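Long-range contacts in probable fumarate reductase Ifc3 (Shewanella frigidimarina, PDB 1QO8), which catalyses the reduction of fumarate to succinate in vitro, essentially in that direction alone, using one FAD and four covalently bound haem c groups: residues V147-K152 / I265-N270; G194-N199 / H535-L540; G523-G528 / D557-H562. All coordinates share one frame; numbering follows the deposited sequence.

In the fold
Following the chain from the N terminus, 147-152 comes first and finds its partner more than a hundred residues later at 265-270, so contact 1 closes a large loop, less than half of it helix. Inside that loop 194-199 opens contact 2, which closes only at 535-540, so the two cross; it joins the loop after helix 184-194 to the loop between strand 524-526 and helix 543-563. Contact 3, 523-528 with 557-562, crosses contact 2 but comes wholly after contact 1. Contacts 1 and 3 work at the two outermost strands of one parallel five-stranded sheet, their centres about 16 Å apart. Contacts 1 and 2 both reach FAD, at adenosine and flavin ends, with centres about 32 Å apart.

Contact 1: V147-K152 / I265-N270. With FAD (flavin-adenine dinucleotide), chain G.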
loop_
_atom_site.group_PDB
_atom_site.type_symbol
_atom_site.label_atom_id
_atom_site.label_comp_id
_atom_site.label_asym_id
_atom_site.label_seq_id
_atom_site.Cartn_x
_atom_site.Cartn_y
_atom_site.Cartn_z
ATOM N N VAL A 147 5.900 -32.100 -8.218
ATOM C CA VAL A 147 5.225 -31.033 -7.474
ATOM C C VAL A 147 5.262 -31.349 -5.986
ATOM O O VAL A 147 4.994 -32.480 -5.603
ATOM C CB VAL A 147 3.747 -30.926 -7.896
ATOM C CG1 VAL A 147 2.889 -30.030 -6.988
ATOM C CG2 VAL A 147 3.639 -30.383 -9.308
ATOM N N ILE A 148 5.577 -30.369 -5.149
ATOM C CA ILE A 148 5.266 -30.471 -3.733
ATOM C C ILE A 148 4.126 -29.459 -3.464
ATOM O O ILE A 148 4.224 -28.409 -4.076
ATOM C CB ILE A 148 6.500 -30.211 -2.855
ATOM C CG1 ILE A 148 7.513 -31.402 -3.077
ATOM C CG2 ILE A 148 6.175 -30.067 -1.386
ATOM C CD1 ILE A 148 8.813 -31.146 -2.327
ATOM N N LEU A 149 3.144 -29.825 -2.647
ATOM C CA LEU A 149 2.016 -28.910 -2.396
ATOM C C LEU A 149 2.120 -28.683 -0.904
ATOM O O LEU A 149 2.042 -29.778 -0.294
ATOM C CB LEU A 149 0.643 -29.514 -2.718
ATOM C CG LEU A 149 -0.612 -28.769 -2.233
ATOM C CD1 LEU A 149 -0.570 -27.284 -2.677
ATOM C CD2 LEU A 149 -1.888 -29.407 -2.818
ATOM N N VAL A 150 2.250 -27.484 -0.374
ATOM C CA VAL A 150 2.325 -27.342 1.076
ATOM C C VAL A 150 1.200 -26.459 1.635
ATOM O O VAL A 150 0.769 -25.503 0.975
ATOM C CB VAL A 150 3.657 -26.738 1.565
ATOM C CG1 VAL A 150 4.881 -27.589 1.154
ATOM C CG2 VAL A 150 3.919 -25.348 0.974
ATOM N N ASP A 151 0.748 -26.732 2.898
ATOM C CA ASP A 151 -0.245 -25.784 3.422
ATOM C C ASP A 151 0.088 -25.590 4.876
ATOM O O ASP A 151 0.333 -26.603 5.508
ATOM C CB ASP A 151 -1.699 -26.302 3.262
ATOM C CG ASP A 151 -2.704 -25.198 3.600
ATOM O OD1 ASP A 151 -2.860 -24.838 4.759
ATOM O OD2 ASP A 151 -3.337 -24.727 2.611
ATOM N N LYS A 152 -0.002 -24.375 5.445
ATOM C CA LYS A 152 0.374 -24.227 6.854
ATOM C C LYS A 152 -0.705 -24.695 7.818
ATOM O O LYS A 152 -0.430 -24.654 9.036
ATOM C CB LYS A 152 0.720 -22.757 7.147
ATOM C CG LYS A 152 -0.591 -21.869 7.007
ATOM C CD LYS A 152 -0.243 -20.406 7.314
ATOM C CE LYS A 152 -1.454 -19.437 6.850
ATOM N NZ LYS A 152 -1.146 -18.162 7.639
ATOM N N ILE A 265 -0.379 -36.364 -5.797
ATOM C CA ILE A 265 0.040 -35.157 -5.099
ATOM C C ILE A 265 -0.510 -35.218 -3.682
ATOM O O ILE A 265 -1.766 -35.057 -3.551
ATOM C CB ILE A 265 -0.611 -33.934 -5.746
ATOM C CG1 ILE A 265 -0.316 -33.934 -7.253
ATOM C CG2 ILE A 265 -0.135 -32.695 -5.009
ATOM C CD1 ILE A 265 -1.209 -32.941 -7.977
ATOM N N ASP A 266 0.334 -35.440 -2.687
ATOM C CA ASP A 266 -0.200 -35.347 -1.337
ATOM C C ASP A 266 0.028 -33.941 -0.789
ATOM O O ASP A 266 1.185 -33.468 -0.883
ATOM C CB ASP A 266 0.401 -36.452 -0.463
ATOM C CG ASP A 266 -0.120 -37.820 -0.946
ATOM O OD1 ASP A 266 -1.004 -37.876 -1.858
ATOM O OD2 ASP A 266 0.369 -38.832 -0.390
ATOM N N THR A 267 -0.905 -33.287 -0.132
ATOM C CA THR A 267 -0.544 -32.042 0.525
ATOM C C THR A 267 0.354 -32.232 1.743
ATOM O O THR A 267 0.040 -33.041 2.635
ATOM C CB THR A 267 -1.828 -31.274 0.833
ATOM O OG1 THR A 267 -1.609 -30.153 1.757
ATOM C CG2 THR A 267 -2.687 -32.328 1.443
ATOM N N ARG A 268 1.408 -31.438 1.907
ATOM C CA ARG A 268 2.105 -31.440 3.198
ATOM C C ARG A 268 1.439 -30.418 4.100
ATOM O O ARG A 268 1.645 -29.237 3.870
ATOM C CB ARG A 268 3.561 -31.076 2.973
ATOM C CG ARG A 268 4.764 -31.569 3.675
ATOM C CD ARG A 268 6.115 -31.235 2.944
ATOM N NE ARG A 268 6.450 -32.237 1.932
ATOM C CZ ARG A 268 7.754 -32.453 1.568
ATOM N NH1 ARG A 268 8.706 -31.692 2.118
ATOM N NH2 ARG A 268 8.106 -33.380 0.692
ATOM N N LEU A 269 0.837 -30.809 5.187
ATOM C CA LEU A 269 0.084 -30.023 6.121
ATOM C C LEU A 269 1.017 -29.514 7.191
ATOM O O LEU A 269 2.174 -29.929 7.349
ATOM C CB LEU A 269 -1.047 -30.933 6.638
ATOM C CG LEU A 269 -2.118 -31.328 5.564
ATOM C CD1 LEU A 269 -3.030 -32.429 6.067
ATOM C CD2 LEU A 269 -2.850 -30.091 5.126
ATOM N N ASN A 270 0.505 -28.580 7.980
ATOM C CA ASN A 270 1.196 -27.899 9.091
ATOM C C ASN A 270 2.636 -27.545 8.646
ATOM O O ASN A 270 3.573 -27.620 9.440
ATOM C CB ASN A 270 1.158 -28.748 10.327
ATOM C CG ASN A 270 -0.181 -29.400 10.581
ATOM O OD1 ASN A 270 -1.197 -28.720 10.898
ATOM N ND2 ASN A 270 -0.246 -30.761 10.529
HETATM P PA FAD G . -7.583 -19.783 -0.105
HETATM O O1A FAD G . -8.716 -20.701 -0.446
HETATM O O2A FAD G . -7.618 -19.019 1.014
HETATM O O5B FAD G . -6.480 -20.810 0.339
HETATM C C5B FAD G . -5.069 -20.420 0.603
HETATM C C4B FAD G . -4.323 -21.689 1.256
HETATM O O4B FAD G . -2.917 -21.182 1.475
HETATM C C3B FAD G . -4.830 -21.958 2.711
HETATM O O3B FAD G . -5.378 -23.162 3.013
HETATM C C2B FAD G . -3.744 -21.313 3.647
HETATM O O2B FAD G . -3.570 -21.969 4.927
HETATM C C1B FAD G . -2.535 -21.610 2.842
HETATM N N9A FAD G . -1.407 -20.718 3.142
HETATM C C8A FAD G . -1.430 -19.381 3.450
HETATM N N7A FAD G . -0.252 -18.927 3.778
HETATM C C5A FAD G . 0.613 -20.014 3.682
HETATM C C6A FAD G . 2.027 -20.193 3.997
HETATM N N6A FAD G . 2.810 -19.237 4.415
HETATM N N1A FAD G . 2.503 -21.437 3.741
HETATM C C2A FAD G . 1.706 -22.499 3.381
HETATM N N3A FAD G . 0.388 -22.424 3.091
HETATM C C4A FAD G . -0.084 -21.164 3.292
HETATM N N1 FAD G . -15.907 -15.914 -4.081
HETATM C C2 FAD G . -16.595 -16.294 -5.124
HETATM O O2 FAD G . -16.355 -16.094 -6.269
HETATM N N3 FAD G . -17.799 -17.052 -5.010
HETATM C C4 FAD G . -18.183 -17.371 -3.711
HETATM O O4 FAD G . -19.209 -17.963 -3.535
HETATM C C4X FAD G . -17.427 -16.876 -2.563
HETATM N N5 FAD G . -17.848 -17.136 -1.315
HETATM C C5X FAD G . -17.117 -16.755 -0.242
HETATM C C6 FAD G . -17.606 -17.074 1.033
HETATM C C7 FAD G . -16.883 -16.708 2.143
HETATM C C7M FAD G . -17.334 -17.013 3.536
HETATM C C8 FAD G . -15.619 -16.043 1.951
HETATM C C8M FAD G . -14.788 -15.704 3.151
HETATM C C9 FAD G . -15.124 -15.758 0.705
HETATM C C9A FAD G . -15.838 -16.098 -0.419
HETATM N N10 FAD G . -15.450 -15.828 -1.747
HETATM C C10 FAD G . -16.194 -16.187 -2.804
HETATM C "C1'" FAD G . -14.021 -15.500 -2.047
HETATM C "C2'" FAD G . -13.290 -16.772 -2.595
HETATM O "O2'" FAD G . -13.849 -17.815 -1.727
HETATM C "C3'" FAD G . -11.821 -16.635 -2.124
HETATM O "O3'" FAD G . -11.226 -15.446 -2.660
HETATM C "C4'" FAD G . -10.995 -17.684 -2.940
HETATM O "O4'" FAD G . -11.484 -18.967 -2.442
HETATM C "C5'" FAD G . -9.509 -17.528 -2.454
HETATM O "O5'" FAD G . -8.836 -18.840 -2.974
HETATM P P FAD G . -7.319 -19.081 -2.862
HETATM O O1P FAD G . -7.104 -20.425 -3.521
HETATM O O2P FAD G . -6.758 -17.919 -3.390
HETATM O O3P FAD G . -7.074 -19.014 -1.435
HETATM O O HOH W 1 -1.372 -26.024 11.347
#
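Ile265 meets the strand 147-150 first, its CG2 methyl resting 4.0 Å from Leu149 CB on the side covered by helix 131-143. Thr267 follows on that side, with its CB beside the CG and CD2 of Leu149. Its OG1 is buried here without a polar partner in the model. Arg268 carries the backbone pairing: its N-H points almost straight (172°) at Leu149 O, N to O 2.8 Å, and its own O takes the N-H of Asp151, also at 2.8 Å. These two bonds set the segments parallel. The arginine chain leaves on the opposite face, bends at chi3 (-86°), and brings its guanidinium over Ile148, whose CG2 lies 3.9 Å from the guanidinium plane; NH1 goes on to Glu120 in a salt bridge. Leu269 adds a CA-H...O contact to Asp151 O. At Asn270 a water joins OD1 to Lys152 O, while its ND2 bonds to Asp27 O.

One residue past the strand, Asp151 grips the adenosine ribose with both carboxylate oxygens: FAD O3B donates to OD2 at 2.6 Å and O2B to OD1 at 3.0 Å. Backbone N-H groups of Ala129 and Ala153 hold the same carboxylate. Lys152 runs extended across one face of the adenine, CE lying 3.4 Å from FAD C8A, and NZ ends in a salt bridge with Asp339. An alanine here would probably leave Asp339 without its positive mate and uncover that face of the adenine. An acidic residue at the end of the second strand, close to what looks like a GxGxxG turn, is characteristic of the adenosine-ribose site in the FAD-binding Rossmann fold.

Contact 2: G194-N199 / H535-L540. With FAD (flavin-adenine dinucleotide), chain G.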
loop_
_atom_site.group_PDB
_atom_site.type_symbol
_atom_site.label_atom_id
_atom_site.label_comp_id
_atom_site.label_asym_id
_atom_site.label_seq_id
_atom_site.Cartn_x
_atom_site.Cartn_y
_atom_site.Cartn_z
ATOM N N GLY A 194 -17.973 -3.741 -12.340
ATOM C CA GLY A 194 -18.043 -4.087 -10.887
ATOM C C GLY A 194 -16.730 -3.635 -10.216
ATOM O O GLY A 194 -16.737 -3.194 -9.094
ATOM N N GLY A 195 -15.592 -3.689 -10.908
ATOM C CA GLY A 195 -14.324 -3.213 -10.376
ATOM C C GLY A 195 -14.049 -1.730 -10.443
ATOM O O GLY A 195 -12.884 -1.299 -10.316
ATOM N N ARG A 196 -15.024 -0.887 -10.778
ATOM C CA ARG A 196 -14.891 0.540 -11.054
ATOM C C ARG A 196 -13.929 0.893 -12.171
ATOM O O ARG A 196 -13.298 1.958 -12.164
ATOM C CB ARG A 196 -14.474 1.394 -9.840
ATOM C CG ARG A 196 -15.392 1.180 -8.633
ATOM C CD ARG A 196 -14.944 1.984 -7.396
ATOM N NE ARG A 196 -15.623 1.364 -6.239
ATOM C CZ ARG A 196 -15.246 1.560 -5.003
ATOM N NH1 ARG A 196 -14.189 2.395 -4.789
ATOM N NH2 ARG A 196 -15.865 0.985 -3.950
ATOM N N GLN A 197 -13.728 0.029 -13.149
ATOM C CA GLN A 197 -12.951 0.182 -14.337
ATOM C C GLN A 197 -11.460 0.119 -14.005
ATOM O O GLN A 197 -10.677 0.362 -14.905
ATOM C CB GLN A 197 -13.295 1.394 -15.223
ATOM C CG GLN A 197 -14.735 1.413 -15.712
ATOM C CD GLN A 197 -15.092 0.331 -16.720
ATOM O OE1 GLN A 197 -16.251 -0.081 -16.809
ATOM N NE2 GLN A 197 -14.207 -0.211 -17.519
ATOM N N GLN A 198 -11.053 -0.454 -12.891
ATOM C CA GLN A 198 -9.642 -0.515 -12.473
ATOM C C GLN A 198 -8.980 -1.863 -12.744
ATOM O O GLN A 198 -7.732 -1.985 -12.635
ATOM C CB GLN A 198 -9.631 -0.164 -10.992
ATOM C CG GLN A 198 -9.949 1.312 -10.686
ATOM C CD GLN A 198 -8.928 2.224 -11.333
ATOM O OE1 GLN A 198 -7.736 1.956 -11.454
ATOM N NE2 GLN A 198 -9.262 3.363 -11.876
ATOM N N ASN A 199 -9.802 -2.871 -13.068
ATOM C CA ASN A 199 -9.321 -4.212 -13.287
ATOM C C ASN A 199 -8.336 -4.175 -14.473
ATOM O O ASN A 199 -8.557 -3.399 -15.376
ATOM C CB ASN A 199 -10.310 -5.323 -13.668
ATOM C CG ASN A 199 -11.648 -5.279 -12.970
ATOM O OD1 ASN A 199 -12.255 -6.275 -12.503
ATOM N ND2 ASN A 199 -12.217 -4.109 -12.964
ATOM N N HIS A 535 -9.907 -8.213 -10.120
ATOM C CA HIS A 535 -11.097 -7.609 -9.618
ATOM C C HIS A 535 -11.076 -6.087 -9.490
ATOM O O HIS A 535 -12.113 -5.485 -9.151
ATOM C CB HIS A 535 -11.442 -8.187 -8.218
ATOM C CG HIS A 535 -11.529 -9.676 -8.248
ATOM N ND1 HIS A 535 -10.638 -10.483 -7.537
ATOM C CD2 HIS A 535 -12.368 -10.505 -8.938
ATOM C CE1 HIS A 535 -10.946 -11.752 -7.736
ATOM N NE2 HIS A 535 -11.970 -11.785 -8.602
ATOM N N GLY A 536 -9.975 -5.467 -9.924
ATOM C CA GLY A 536 -9.865 -4.024 -9.688
ATOM C C GLY A 536 -10.308 -3.613 -8.313
ATOM O O GLY A 536 -9.792 -4.149 -7.311
ATOM N N TYR A 537 -11.147 -2.598 -8.191
ATOM C CA TYR A 537 -11.506 -2.104 -6.837
ATOM C C TYR A 537 -12.658 -2.861 -6.223
ATOM O O TYR A 537 -12.993 -2.538 -5.075
ATOM C CB TYR A 537 -11.826 -0.592 -6.878
ATOM C CG TYR A 537 -10.676 0.350 -7.129
ATOM C CD1 TYR A 537 -9.398 -0.118 -7.445
ATOM C CD2 TYR A 537 -10.847 1.735 -7.019
ATOM C CE1 TYR A 537 -8.347 0.761 -7.649
ATOM C CE2 TYR A 537 -9.801 2.637 -7.226
ATOM C CZ TYR A 537 -8.553 2.135 -7.529
ATOM O OH TYR A 537 -7.479 2.963 -7.722
ATOM N N ASN A 538 -13.265 -3.883 -6.844
ATOM C CA ASN A 538 -14.405 -4.521 -6.108
ATOM C C ASN A 538 -14.652 -5.875 -6.707
ATOM O O ASN A 538 -14.913 -5.928 -7.919
ATOM C CB ASN A 538 -15.638 -3.624 -6.205
ATOM C CG ASN A 538 -16.812 -4.223 -5.437
ATOM O OD1 ASN A 538 -16.763 -4.532 -4.253
ATOM N ND2 ASN A 538 -17.888 -4.522 -6.150
ATOM N N ARG A 539 -14.585 -6.943 -5.914
ATOM C CA ARG A 539 -14.806 -8.305 -6.460
ATOM C C ARG A 539 -16.324 -8.492 -6.659
ATOM O O ARG A 539 -16.997 -8.212 -5.659
ATOM C CB ARG A 539 -14.314 -9.335 -5.426
ATOM C CG ARG A 539 -14.599 -10.815 -5.652
ATOM C CD ARG A 539 -14.495 -11.691 -4.392
ATOM N NE ARG A 539 -15.568 -11.192 -3.491
ATOM C CZ ARG A 539 -16.794 -11.671 -3.315
ATOM N NH1 ARG A 539 -17.077 -12.805 -3.964
ATOM N NH2 ARG A 539 -17.685 -11.042 -2.557
ATOM N N LEU A 540 -16.791 -8.962 -7.818
ATOM C CA LEU A 540 -18.137 -9.539 -7.893
ATOM C C LEU A 540 -18.316 -10.953 -7.395
ATOM O O LEU A 540 -17.481 -11.866 -7.578
ATOM C CB LEU A 540 -18.554 -9.496 -9.396
ATOM C CG LEU A 540 -18.592 -8.077 -9.990
ATOM C CD1 LEU A 540 -19.245 -8.001 -11.362
ATOM C CD2 LEU A 540 -19.416 -7.151 -9.077
HETATM P PA FAD G . -7.583 -19.783 -0.105
HETATM O O1A FAD G . -8.716 -20.701 -0.446
HETATM O O2A FAD G . -7.618 -19.019 1.014
HETATM O O5B FAD G . -6.480 -20.810 0.339
HETATM C C5B FAD G . -5.069 -20.420 0.603
HETATM C C4B FAD G . -4.323 -21.689 1.256
HETATM O O4B FAD G . -2.917 -21.182 1.475
HETATM C C3B FAD G . -4.830 -21.958 2.711
HETATM O O3B FAD G . -5.378 -23.162 3.013
HETATM C C2B FAD G . -3.744 -21.313 3.647
HETATM O O2B FAD G . -3.570 -21.969 4.927
HETATM C C1B FAD G . -2.535 -21.610 2.842
HETATM N N9A FAD G . -1.407 -20.718 3.142
HETATM C C8A FAD G . -1.430 -19.381 3.450
HETATM N N7A FAD G . -0.252 -18.927 3.778
HETATM C C5A FAD G . 0.613 -20.014 3.682
HETATM C C6A FAD G . 2.027 -20.193 3.997
HETATM N N6A FAD G . 2.810 -19.237 4.415
HETATM N N1A FAD G . 2.503 -21.437 3.741
HETATM C C2A FAD G . 1.706 -22.499 3.381
HETATM N N3A FAD G . 0.388 -22.424 3.091
HETATM C C4A FAD G . -0.084 -21.164 3.292
HETATM N N1 FAD G . -15.907 -15.914 -4.081
HETATM C C2 FAD G . -16.595 -16.294 -5.124
HETATM O O2 FAD G . -16.355 -16.094 -6.269
HETATM N N3 FAD G . -17.799 -17.052 -5.010
HETATM C C4 FAD G . -18.183 -17.371 -3.711
HETATM O O4 FAD G . -19.209 -17.963 -3.535
HETATM C C4X FAD G . -17.427 -16.876 -2.563
HETATM N N5 FAD G . -17.848 -17.136 -1.315
HETATM C C5X FAD G . -17.117 -16.755 -0.242
HETATM C C6 FAD G . -17.606 -17.074 1.033
HETATM C C7 FAD G . -16.883 -16.708 2.143
HETATM C C7M FAD G . -17.334 -17.013 3.536
HETATM C C8 FAD G . -15.619 -16.043 1.951
HETATM C C8M FAD G . -14.788 -15.704 3.151
HETATM C C9 FAD G . -15.124 -15.758 0.705
HETATM C C9A FAD G . -15.838 -16.098 -0.419
HETATM N N10 FAD G . -15.450 -15.828 -1.747
HETATM C C10 FAD G . -16.194 -16.187 -2.804
HETATM C "C1'" FAD G . -14.021 -15.500 -2.047
HETATM C "C2'" FAD G . -13.290 -16.772 -2.595
HETATM O "O2'" FAD G . -13.849 -17.815 -1.727
HETATM C "C3'" FAD G . -11.821 -16.635 -2.124
HETATM O "O3'" FAD G . -11.226 -15.446 -2.660
HETATM C "C4'" FAD G . -10.995 -17.684 -2.940
HETATM O "O4'" FAD G . -11.484 -18.967 -2.442
HETATM C "C5'" FAD G . -9.509 -17.528 -2.454
HETATM O "O5'" FAD G . -8.836 -18.840 -2.974
HETATM P P FAD G . -7.319 -19.081 -2.862
HETATM O O1P FAD G . -7.104 -20.425 -3.521
HETATM O O2P FAD G . -6.758 -17.919 -3.390
HETATM O O3P FAD G . -7.074 -19.014 -1.435
HETATM O O HOH W 2 -5.753 3.102 -10.071
#
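Gly195 O is the acceptor that joins the two turns, taking the N-H of Tyr537 across the contact at 3.0 Å. The same oxygen also receives Gln198 N, at 3.3 Å, and the two donors arrive from opposite faces of the carbonyl plane. Next door, Gly194 O gets a weaker share: Asn538 ND2 reaches it at 3.4 Å, while Asn538 OD1 is satisfied by Gln358. The CD2 methyl of Leu540 packs against Gly194 CA, where a side chain on the glycine would collide with it.

A Schellman motif ends helix 184-194 here, with Arg196 at positive phi and Gln197 N bonded back to Met192 O; the type I' turn from Gly195 to Gln198 then meets the type II' turn from His535 to Asn538. Gln198, bent at chi2 (-61°), lays its CG over the middle of the Tyr537 ring, 3.4 Å from the centroid, a CH-pi contact. A water bridges their polar ends, 2.7 Å from Gln198 OE1 and 2.9 Å from Tyr537 OH. Arg196 crosses the tyrosine with its guanidinium nearly perpendicular to the ring (83°), and its NH1 is bonded to Ser518 OG and Leu516 O of the second subunit. Just after the type II' turn, Arg539, a fumarate-binding residue by similarity, brings NH1 to 3.3 Å from FAD N1.

Contact 3: G523-G528 / D557-H562; sequences GLFAAG and DNAAKH
Phe525 lies against Ala559 where the final helix of the chain, 543-563, packs on the last strand, 524-526, of the Rossmann-type parallel sheet. The helix part 557-562 runs nearly antiparallel to the strand, the two short axes 8.9 Å apart at closest, and no hydrogen bond joins the two segments: the contact is made by the Phe525 ring against the helix backbone and its nearest side-chain carbons, and by His562 against Phe525 and Gly523.

The phenylalanine has CG anti to its carbonyl carbon (chi1 -58°), which carries the ring off the strand and onto the helix backbone. Ala559 CA sits over one ring face, 3.9 Å from the centroid, in a CH-pi contact, and its CB methyl touches CD1 nearby. The same face also covers the carbonyl carbon of Asn558. Asn558 offers the ring its CB, 3.8 Å from Phe525 CE2, but then turns its amide away, so that ND2 bonds to Ile554 O one turn back along the helix. The small side chain of Ala559 is consistent with so close an approach of the ring to the helix backbone.

His562 has CG anti to its backbone N (chi1 176°), which carries the imidazole past the CZ end of Phe525 toward Gly523. The two rings form an offset edge-to-face pair, with the edge of Phe525 toward the imidazole face, centroids 5.9 Å apart and planes at 66°. Two polar bonds fix the rotation of the imidazole: ND1 pairs with Ser303 OG, which is also bonded to Ala559 O, and NE2 pairs with Asp522 OD1. The neighbouring aspartate would tend to stabilise a protonated imidazole. Between those two nitrogens, His562 CE1 comes to 3.7 Å from the backbone N of Gly523.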
loop_
_atom_site.group_PDB
_atom_site.type_symbol
_atom_site.label_atom_id
_atom_site.label_comp_id
_atom_site.label_asym_id
_atom_site.label_seq_id
_atom_site.Cartn_x
_atom_site.Cartn_y
_atom_site.Cartn_z
ATOM N N GLY A 523 11.247 -17.841 -11.931
ATOM C CA GLY A 523 10.937 -18.870 -10.914
ATOM C C GLY A 523 9.655 -18.626 -10.115
ATOM O O GLY A 523 9.300 -19.530 -9.307
ATOM N N LEU A 524 8.997 -17.487 -10.167
ATOM C CA LEU A 524 7.909 -17.139 -9.228
ATOM C C LEU A 524 6.556 -16.934 -9.917
ATOM O O LEU A 524 6.454 -16.162 -10.860
ATOM C CB LEU A 524 8.166 -15.839 -8.476
ATOM C CG LEU A 524 7.830 -15.663 -7.008
ATOM C CD1 LEU A 524 7.371 -14.270 -6.633
ATOM C CD2 LEU A 524 6.923 -16.688 -6.355
ATOM N N PHE A 525 5.505 -17.653 -9.531
ATOM C CA PHE A 525 4.164 -17.542 -10.142
ATOM C C PHE A 525 3.117 -17.346 -9.046
ATOM O O PHE A 525 3.429 -17.599 -7.882
ATOM C CB PHE A 525 3.822 -18.791 -10.963
ATOM C CG PHE A 525 4.841 -19.068 -12.065
ATOM C CD1 PHE A 525 6.011 -19.761 -11.764
ATOM C CD2 PHE A 525 4.655 -18.577 -13.324
ATOM C CE1 PHE A 525 6.967 -19.955 -12.735
ATOM C CE2 PHE A 525 5.622 -18.775 -14.318
ATOM C CZ PHE A 525 6.778 -19.492 -14.014
ATOM N N ALA A 526 1.890 -16.962 -9.366
ATOM C CA ALA A 526 0.904 -16.765 -8.289
ATOM C C ALA A 526 -0.500 -16.839 -8.913
ATOM O O ALA A 526 -0.640 -16.577 -10.113
ATOM C CB ALA A 526 1.136 -15.486 -7.521
ATOM N N ALA A 527 -1.446 -17.257 -8.103
ATOM C CA ALA A 527 -2.849 -17.339 -8.490
ATOM C C ALA A 527 -3.802 -17.210 -7.326
ATOM O O ALA A 527 -3.431 -17.554 -6.192
ATOM C CB ALA A 527 -3.118 -18.651 -9.242
ATOM N N GLY A 528 -4.951 -16.540 -7.532
ATOM C CA GLY A 528 -6.021 -16.634 -6.546
ATOM C C GLY A 528 -6.097 -15.292 -5.823
ATOM O O GLY A 528 -5.535 -14.346 -6.360
ATOM N N ASP A 557 0.474 -24.594 -14.951
ATOM C CA ASP A 557 0.970 -24.901 -16.302
ATOM C C ASP A 557 2.203 -24.090 -16.661
ATOM O O ASP A 557 3.193 -24.727 -17.053
ATOM C CB ASP A 557 -0.137 -24.703 -17.335
ATOM C CG ASP A 557 0.249 -25.118 -18.743
ATOM O OD1 ASP A 557 0.430 -26.320 -19.027
ATOM O OD2 ASP A 557 0.404 -24.220 -19.586
ATOM N N ASN A 558 2.279 -22.785 -16.471
ATOM C CA ASN A 558 3.529 -22.043 -16.693
ATOM C C ASN A 558 4.610 -22.382 -15.694
ATOM O O ASN A 558 5.805 -22.442 -16.032
ATOM C CB ASN A 558 3.297 -20.541 -16.701
ATOM C CG ASN A 558 2.377 -20.179 -17.862
ATOM O OD1 ASN A 558 2.863 -20.165 -18.984
ATOM N ND2 ASN A 558 1.111 -19.916 -17.694
ATOM N N ALA A 559 4.267 -22.683 -14.434
ATOM C CA ALA A 559 5.267 -23.144 -13.500
ATOM C C ALA A 559 5.968 -24.406 -14.023
ATOM O O ALA A 559 7.174 -24.549 -13.817
ATOM C CB ALA A 559 4.677 -23.435 -12.129
ATOM N N ALA A 560 5.213 -25.342 -14.599
ATOM C CA ALA A 560 5.736 -26.644 -14.986
ATOM C C ALA A 560 6.592 -26.496 -16.251
ATOM O O ALA A 560 7.699 -27.030 -16.307
ATOM C CB ALA A 560 4.662 -27.686 -15.233
ATOM N N LYS A 561 6.073 -25.724 -17.182
ATOM C CA LYS A 561 6.755 -25.408 -18.423
ATOM C C LYS A 561 8.115 -24.771 -18.142
ATOM O O LYS A 561 9.149 -25.129 -18.732
ATOM C CB LYS A 561 5.859 -24.543 -19.323
ATOM C CG LYS A 561 5.091 -25.373 -20.331
ATOM C CD LYS A 561 3.813 -24.882 -20.962
ATOM C CE LYS A 561 3.852 -23.559 -21.687
ATOM N NZ LYS A 561 2.574 -23.184 -22.374
ATOM N N HIS A 562 8.184 -23.930 -17.094
ATOM C CA HIS A 562 9.428 -23.241 -16.788
ATOM C C HIS A 562 10.392 -24.178 -16.088
ATOM O O HIS A 562 11.611 -24.021 -16.216
ATOM C CB HIS A 562 9.104 -22.030 -15.916
ATOM C CG HIS A 562 10.312 -21.282 -15.435
ATOM N ND1 HIS A 562 10.919 -21.579 -14.211
ATOM C CD2 HIS A 562 11.019 -20.301 -16.011
ATOM C CE1 HIS A 562 11.916 -20.738 -14.059
ATOM N NE2 HIS A 562 11.987 -19.948 -15.129
#